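Long-range contacts in enoyl-CoA hydratase, EchA3 (Mycobacterium marinum M, PDB 3R6H), which probably acts as a lyase in lipid metabolism, adding water across the double bond of enoyl-CoA thioesters as related crotonase-family hydratases do: residues R58-G63 against I100-H105; P95-I100 against Q203-T208. All coordinates share one frame; numbering follows the deposited sequence.

Interaction 1. Residues R58-G63 against I100-H105; sequences RVFSGG and IACTGH
Phe60 lays its ring beside the end of strand 98-102. With CG anti to the backbone N (chi1 -178°), the ring reaches back along the strand, and its far end meets Ile100, CZ lying 3.5 Å from CG2, where the two side chains cross at about a right angle. The Cys102 SG approaches the same ring obliquely, 5.0 Å from its centroid, and Leu113 of helix 109-114 also touches it. His105 contributes its carbonyl first. Its O accepts from Phe60 N at 2.9 Å, the donor tilted 31° from the carbonyl plane, and from Ser61 N at a longer 3.3 Å, so two consecutive amides at the corner grip one oxygen. A water spans the other end, giving to Arg58 O and accepting from His105 N. The imidazole lies alongside Val59, pointing the same way, with CD2 3.6 Å from CG1. Lacking a side chain, Gly104 lets the backbones close in, its CA 3.7 Å from Val59 CA. The Phe-Ser-Gly-Gly turn in the loop that follows strand 50-54, bonded to the chain just beyond strand 98-102, is characteristic of the crotonase fold; in relatives this turn leads into one half of the oxyanion hole.

Interaction 2. Residues P95-I100 against Q203-T208; sequences PKPVVI and QAHNAT
Pro97 and His205 meet through a CH-pi contact, with the proline CG 3.8 Å from the centroid of the imidazole and 17° off the ring normal. Extended by a first torsion that sets CG anti to the backbone N (chi1 167°), the histidine reaches out from helix 202-211 and slides its NE2 side beneath the proline. Apolar and amide surfaces make the second group. The flat end of Asn206 lies against Pro95, Asn206 OD1 standing 3.5 Å from Pro95 CA and Asn206 ND2 3.6 Å from Pro95 CB. Polar neighbours form the third group, yet none is bonded across the contact. Pro97 N comes within 3.4 Å of His205 NE2 but has no hydrogen to offer, and Pro95 O sits in the imidazole plane at the ring edge, 3.9 Å from CD2. Pro95 O and the two imidazole nitrogens find partners elsewhere: Pro95 O accepts from Gln202 NE2, His205 NE2 pairs with Lys209 NZ, and His205 ND1 bonds to Gly161 O of the second subunit. Bonds at both ring nitrogens would fix the imidazole's rotation and are consistent with a proton on ND1, while Pro97 covers one ring face; one histidine thus joins the strand's entry, the helix and the subunit interface.

Strand 98-102 of the six-stranded sheet runs between the two contacts, whose centres lie about 22 Å apart on opposite sides of the chain's centre. Interaction 2 takes the loop leading into the strand, interaction 1 its far end and the loop beyond, and Ile100 belongs to both ranges although it makes contact only in interaction 1. Along the chain the order is 58-63, 95-100, 100-105, 203-208, so the contacts interleave. One central strand is therefore tied at its exit to the turn after the neighbouring strand 50-54, and at its entry to the later helix 202-211. Interaction 1 stays within its own subunit, whereas interaction 2 borders the second subunit of the three-chain assembly.

Interaction 1. Residues R58-G63 against I100-H105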
ATOM      1  N   ARG A  58      13.806   6.188 -27.380  1.00 23.08           N
ATOM      2  CA  ARG A  58      14.397   7.100 -26.431  1.00 23.71           C
ATOM      3  C   ARG A  58      13.542   7.388 -25.210  1.00 21.92           C
ATOM      4  O   ARG A  58      14.086   7.764 -24.167  1.00 22.27           O
ATOM      5  CB  ARG A  58      14.775   8.389 -27.127  1.00 25.04           C
ATOM      6  CG  ARG A  58      15.978   8.139 -28.065  1.00 28.58           C
ATOM      7  CD  ARG A  58      16.238   9.319 -28.981  1.00 31.86           C
ATOM      8  NE  ARG A  58      15.107   9.538 -29.882  1.00 35.03           N
ATOM      9  CZ  ARG A  58      14.120  10.412 -29.686  1.00 34.07           C
ATOM     10  NH1 ARG A  58      14.080  11.174 -28.581  1.00 36.19           N
ATOM     11  NH2 ARG A  58      13.148  10.492 -30.593  1.00 31.67           N
ATOM     12  N   VAL A  59      12.221   7.242 -25.348  1.00 20.24           N
ATOM     13  CA  VAL A  59      11.290   7.552 -24.245  1.00 17.98           C
ATOM     14  C   VAL A  59      10.053   6.681 -24.310  1.00 16.62           C
ATOM     15  O   VAL A  59       9.681   6.202 -25.364  1.00 15.36           O
ATOM     16  CB  VAL A  59      10.747   9.033 -24.278  1.00 18.45           C
ATOM     17  CG1 VAL A  59      11.893  10.087 -24.251  1.00 20.97           C
ATOM     18  CG2 VAL A  59       9.810   9.274 -25.497  1.00 19.67           C
ATOM     19  N   PHE A  60       9.363   6.516 -23.182  1.00 14.54           N
ATOM     20  CA  PHE A  60       7.974   6.119 -23.245  1.00 12.82           C
ATOM     21  C   PHE A  60       7.146   7.351 -23.668  1.00 13.71           C
ATOM     22  O   PHE A  60       6.609   7.409 -24.782  1.00 12.58           O
ATOM     23  CB  PHE A  60       7.471   5.537 -21.927  1.00 13.43           C
ATOM     24  CG  PHE A  60       6.045   5.088 -22.002  1.00 10.53           C
ATOM     25  CD1 PHE A  60       5.686   4.040 -22.859  1.00 10.61           C
ATOM     26  CD2 PHE A  60       5.059   5.693 -21.237  1.00 10.79           C
ATOM     27  CE1 PHE A  60       4.341   3.619 -22.965  1.00 11.86           C
ATOM     28  CE2 PHE A  60       3.731   5.292 -21.339  1.00  9.74           C
ATOM     29  CZ  PHE A  60       3.361   4.255 -22.198  1.00 11.67           C
ATOM     30  N   SER A  61       7.084   8.348 -22.790  1.00 13.40           N
ATOM     31  CA  SER A  61       6.518   9.654 -23.116  1.00 12.84           C
ATOM     32  C   SER A  61       7.004  10.703 -22.123  1.00 13.73           C
ATOM     33  O   SER A  61       7.089  10.444 -20.925  1.00 13.00           O
ATOM     34  CB  SER A  61       4.995   9.605 -23.136  1.00 13.48           C
ATOM     35  OG  SER A  61       4.430  10.915 -23.279  1.00 14.22           O
ATOM     36  N   GLY A  62       7.298  11.902 -22.613  1.00 13.55           N
ATOM     37  CA  GLY A  62       7.730  12.987 -21.731  1.00 13.61           C
ATOM     38  C   GLY A  62       6.595  13.706 -21.057  1.00 13.53           C
ATOM     39  O   GLY A  62       6.835  14.575 -20.227  1.00 14.68           O
ATOM     40  N   GLY A  63       5.363  13.399 -21.430  1.00 14.38           N
ATOM     41  CA  GLY A  63       4.192  13.999 -20.791  1.00 14.70           C
ATOM     42  C   GLY A  63       3.326  14.774 -21.755  1.00 15.99           C
ATOM     43  O   GLY A  63       3.330  14.515 -22.959  1.00 16.88           O
ATOM     44  N   ILE A 100       2.106  -2.431 -20.783  1.00  8.10           N
ATOM     45  CA  ILE A 100       2.876  -1.257 -21.180  1.00  9.33           C
ATOM     46  C   ILE A 100       4.357  -1.652 -21.380  1.00  9.17           C
ATOM     47  O   ILE A 100       5.015  -2.178 -20.471  1.00  9.05           O
ATOM     48  CB  ILE A 100       2.797  -0.109 -20.123  1.00  8.63           C
ATOM     49  CG1 ILE A 100       1.360   0.170 -19.685  1.00  9.38           C
ATOM     50  CG2 ILE A 100       3.528   1.176 -20.635  1.00 10.75           C
ATOM     51  CD1 ILE A 100       0.435   0.648 -20.822  1.00  9.16           C
ATOM     52  N   ALA A 101       4.862  -1.406 -22.600  1.00 10.01           N
ATOM     53  CA  ALA A 101       6.270  -1.507 -22.885  1.00  9.57           C
ATOM     54  C   ALA A 101       6.866  -0.123 -22.671  1.00  9.63           C
ATOM     55  O   ALA A 101       6.817   0.758 -23.540  1.00 10.06           O
ATOM     56  CB  ALA A 101       6.499  -1.997 -24.314  1.00 10.05           C
ATOM     57  N   CYS A 102       7.398   0.063 -21.473  1.00  9.79           N
ATOM     58  CA  CYS A 102       7.998   1.323 -21.082  1.00  9.65           C
ATOM     59  C   CYS A 102       9.424   1.370 -21.643  1.00  9.80           C
ATOM     60  O   CYS A 102      10.368   0.943 -21.009  1.00  9.33           O
ATOM     61  CB  CYS A 102       7.954   1.448 -19.565  1.00  9.82           C
ATOM     62  SG  CYS A 102       8.310   3.127 -19.002  1.00 10.14           S
ATOM     63  N   THR A 103       9.535   1.880 -22.878  1.00 11.32           N
ATOM     64  CA  THR A 103      10.759   1.761 -23.672  1.00 11.90           C
ATOM     65  C   THR A 103      11.776   2.870 -23.426  1.00 11.97           C
ATOM     66  O   THR A 103      12.842   2.922 -24.078  1.00 12.41           O
ATOM     67  CB  THR A 103      10.403   1.689 -25.176  1.00 12.15           C
ATOM     68  OG1 THR A 103       9.480   2.744 -25.494  1.00 12.52           O
ATOM     69  CG2 THR A 103       9.773   0.332 -25.492  1.00 13.55           C
ATOM     70  N   GLY A 104      11.463   3.754 -22.483  1.00 11.82           N
ATOM     71  CA  GLY A 104      12.376   4.790 -22.035  1.00 11.74           C
ATOM     72  C   GLY A 104      11.703   5.528 -20.909  1.00 11.72           C
ATOM     73  O   GLY A 104      10.764   4.986 -20.324  1.00 10.42           O
ATOM     74  N   HIS A 105      12.141   6.746 -20.611  1.00 11.89           N
ATOM     75  CA  HIS A 105      11.552   7.440 -19.448  1.00 12.60           C
ATOM     76  C   HIS A 105      10.082   7.788 -19.566  1.00 12.46           C
ATOM     77  O   HIS A 105       9.563   7.946 -20.655  1.00 11.56           O
ATOM     78  CB  HIS A 105      12.423   8.587 -18.949  1.00 14.40           C
ATOM     79  CG  HIS A 105      12.313   9.872 -19.690  1.00 18.55           C
ATOM     80  ND1 HIS A 105      13.067  10.972 -19.320  1.00 24.96           N
ATOM     81  CD2 HIS A 105      11.537  10.277 -20.720  1.00 23.65           C
ATOM     82  CE1 HIS A 105      12.774  11.988 -20.111  1.00 25.46           C
ATOM     83  NE2 HIS A 105      11.867  11.585 -20.984  1.00 23.57           N
TER
HETATM   84  O   HOH W   1      14.599   7.467 -21.512  1.00 29.81           O

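Interaction 2. Residues P95-I100 against Q203-T208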
ATOM      1  N   PRO A  95     -11.361  -3.935 -21.461  1.00 10.29           N
ATOM      2  CA  PRO A  95     -11.849  -5.271 -21.085  1.00  9.94           C
ATOM      3  C   PRO A  95     -10.865  -6.414 -21.331  1.00 10.19           C
ATOM      4  O   PRO A  95     -11.168  -7.555 -20.971  1.00 11.36           O
ATOM      5  CB  PRO A  95     -13.104  -5.443 -21.948  1.00 11.63           C
ATOM      6  CG  PRO A  95     -12.795  -4.603 -23.141  1.00 11.49           C
ATOM      7  CD  PRO A  95     -12.063  -3.421 -22.649  1.00 10.78           C
ATOM      8  N   LYS A  96      -9.715  -6.112 -21.925  1.00 10.11           N
ATOM      9  CA  LYS A  96      -8.673  -7.115 -22.158  1.00 10.75           C
ATOM     10  C   LYS A  96      -7.444  -6.679 -21.377  1.00 10.09           C
ATOM     11  O   LYS A  96      -7.306  -5.494 -21.028  1.00  9.43           O
ATOM     12  CB  LYS A  96      -8.264  -7.204 -23.624  1.00 10.53           C
ATOM     13  CG  LYS A  96      -9.452  -7.120 -24.649  1.00 11.83           C
ATOM     14  CD  LYS A  96     -10.370  -8.297 -24.521  1.00 13.84           C
ATOM     15  CE  LYS A  96     -11.567  -8.204 -25.482  1.00 17.74           C
ATOM     16  NZ  LYS A  96     -11.125  -8.280 -26.873  1.00 19.60           N
ATOM     17  N   PRO A  97      -6.523  -7.624 -21.130  1.00  9.53           N
ATOM     18  CA  PRO A  97      -5.275  -7.192 -20.489  1.00 10.16           C
ATOM     19  C   PRO A  97      -4.477  -6.175 -21.325  1.00  9.90           C
ATOM     20  O   PRO A  97      -4.366  -6.337 -22.543  1.00 10.38           O
ATOM     21  CB  PRO A  97      -4.486  -8.504 -20.342  1.00  9.69           C
ATOM     22  CG  PRO A  97      -5.588  -9.562 -20.239  1.00 10.37           C
ATOM     23  CD  PRO A  97      -6.587  -9.090 -21.287  1.00 10.03           C
ATOM     24  N   VAL A  98      -3.922  -5.162 -20.658  1.00  9.51           N
ATOM     25  CA  VAL A  98      -3.113  -4.116 -21.301  1.00  8.63           C
ATOM     26  C   VAL A  98      -1.713  -4.186 -20.709  1.00  9.16           C
ATOM     27  O   VAL A  98      -1.538  -4.171 -19.490  1.00  8.76           O
ATOM     28  CB  VAL A  98      -3.708  -2.731 -21.027  1.00  7.74           C
ATOM     29  CG1 VAL A  98      -2.825  -1.611 -21.637  1.00  9.06           C
ATOM     30  CG2 VAL A  98      -5.183  -2.695 -21.582  1.00  9.17           C
ATOM     31  N   VAL A  99      -0.725  -4.292 -21.580  1.00  9.52           N
ATOM     32  CA  VAL A  99       0.674  -4.359 -21.147  1.00  8.43           C
ATOM     33  C   VAL A  99       1.395  -3.121 -21.669  1.00 10.22           C
ATOM     34  O   VAL A  99       1.284  -2.748 -22.853  1.00  9.22           O
ATOM     35  CB  VAL A  99       1.364  -5.648 -21.644  1.00  8.21           C
ATOM     36  CG1 VAL A  99       2.803  -5.718 -21.157  1.00  7.03           C
ATOM     37  CG2 VAL A  99       0.562  -6.910 -21.254  1.00  7.01           C
ATOM     38  N   ILE A 100       2.106  -2.431 -20.783  1.00  8.10           N
ATOM     39  CA  ILE A 100       2.876  -1.257 -21.180  1.00  9.33           C
ATOM     40  C   ILE A 100       4.357  -1.652 -21.380  1.00  9.17           C
ATOM     41  O   ILE A 100       5.015  -2.178 -20.471  1.00  9.05           O
ATOM     42  CB  ILE A 100       2.797  -0.109 -20.123  1.00  8.63           C
ATOM     43  CG1 ILE A 100       1.360   0.170 -19.685  1.00  9.38           C
ATOM     44  CG2 ILE A 100       3.528   1.176 -20.635  1.00 10.75           C
ATOM     45  CD1 ILE A 100       0.435   0.648 -20.822  1.00  9.16           C
ATOM     46  N   GLN A 203     -13.617 -12.710 -19.617  1.00 12.47           N
ATOM     47  CA  GLN A 203     -14.774 -12.289 -18.830  1.00 12.09           C
ATOM     48  C   GLN A 203     -14.419 -12.129 -17.332  1.00 11.25           C
ATOM     49  O   GLN A 203     -14.736 -11.096 -16.707  1.00 10.30           O
ATOM     50  CB  GLN A 203     -15.925 -13.285 -19.025  1.00 12.69           C
ATOM     51  CG  GLN A 203     -17.127 -12.980 -18.108  1.00 14.74           C
ATOM     52  CD  GLN A 203     -18.378 -13.757 -18.501  1.00 19.37           C
ATOM     53  OE1 GLN A 203     -18.385 -14.492 -19.486  1.00 23.90           O
ATOM     54  NE2 GLN A 203     -19.422 -13.601 -17.730  1.00 21.56           N
ATOM     55  N   ALA A 204     -13.746 -13.137 -16.765  1.00 11.21           N
ATOM     56  CA  ALA A 204     -13.319 -13.078 -15.376  1.00 11.10           C
ATOM     57  C   ALA A 204     -12.256 -11.999 -15.141  1.00  9.86           C
ATOM     58  O   ALA A 204     -12.291 -11.299 -14.118  1.00 10.47           O
ATOM     59  CB  ALA A 204     -12.819 -14.440 -14.889  1.00 10.85           C
ATOM     60  N   HIS A 205     -11.349 -11.832 -16.091  1.00  9.72           N
ATOM     61  CA  HIS A 205     -10.355 -10.759 -16.025  1.00  8.46           C
ATOM     62  C   HIS A 205     -10.997  -9.371 -15.926  1.00  9.37           C
ATOM     63  O   HIS A 205     -10.656  -8.582 -15.055  1.00  8.67           O
ATOM     64  CB  HIS A 205      -9.390 -10.821 -17.217  1.00  8.13           C
ATOM     65  CG  HIS A 205      -8.547  -9.591 -17.374  1.00  8.43           C
ATOM     66  ND1 HIS A 205      -7.527  -9.284 -16.498  1.00  6.88           N
ATOM     67  CD2 HIS A 205      -8.609  -8.558 -18.258  1.00  8.22           C
ATOM     68  CE1 HIS A 205      -6.987  -8.122 -16.854  1.00  8.70           C
ATOM     69  NE2 HIS A 205      -7.624  -7.670 -17.925  1.00  8.75           N
ATOM     70  N   ASN A 206     -11.948  -9.094 -16.817  1.00  9.49           N
ATOM     71  CA  ASN A 206     -12.603  -7.816 -16.856  1.00  9.48           C
ATOM     72  C   ASN A 206     -13.454  -7.608 -15.619  1.00  9.75           C
ATOM     73  O   ASN A 206     -13.341  -6.579 -14.980  1.00 10.94           O
ATOM     74  CB  ASN A 206     -13.413  -7.707 -18.175  1.00  9.79           C
ATOM     75  CG  ASN A 206     -13.999  -6.331 -18.403  1.00 11.40           C
ATOM     76  OD1 ASN A 206     -13.444  -5.311 -17.973  1.00 10.67           O
ATOM     77  ND2 ASN A 206     -15.140  -6.291 -19.100  1.00 11.06           N
ATOM     78  N   ALA A 207     -14.266  -8.606 -15.240  1.00 10.20           N
ATOM     79  CA  ALA A 207     -15.106  -8.474 -14.054  1.00  9.72           C
ATOM     80  C   ALA A 207     -14.250  -8.185 -12.808  1.00 10.22           C
ATOM     81  O   ALA A 207     -14.567  -7.321 -11.996  1.00  9.60           O
ATOM     82  CB  ALA A 207     -15.930  -9.722 -13.852  1.00 10.91           C
ATOM     83  N   THR A 208     -13.111  -8.851 -12.733  1.00  9.37           N
ATOM     84  CA  THR A 208     -12.241  -8.743 -11.566  1.00  9.01           C
ATOM     85  C   THR A 208     -11.450  -7.443 -11.534  1.00  8.85           C
ATOM     86  O   THR A 208     -11.373  -6.790 -10.479  1.00  8.80           O
ATOM     87  CB  THR A 208     -11.304  -9.960 -11.488  1.00 10.51           C
ATOM     88  OG1 THR A 208     -12.090 -11.144 -11.407  1.00  9.79           O
ATOM     89  CG2 THR A 208     -10.393  -9.881 -10.285  1.00  8.04           C
TER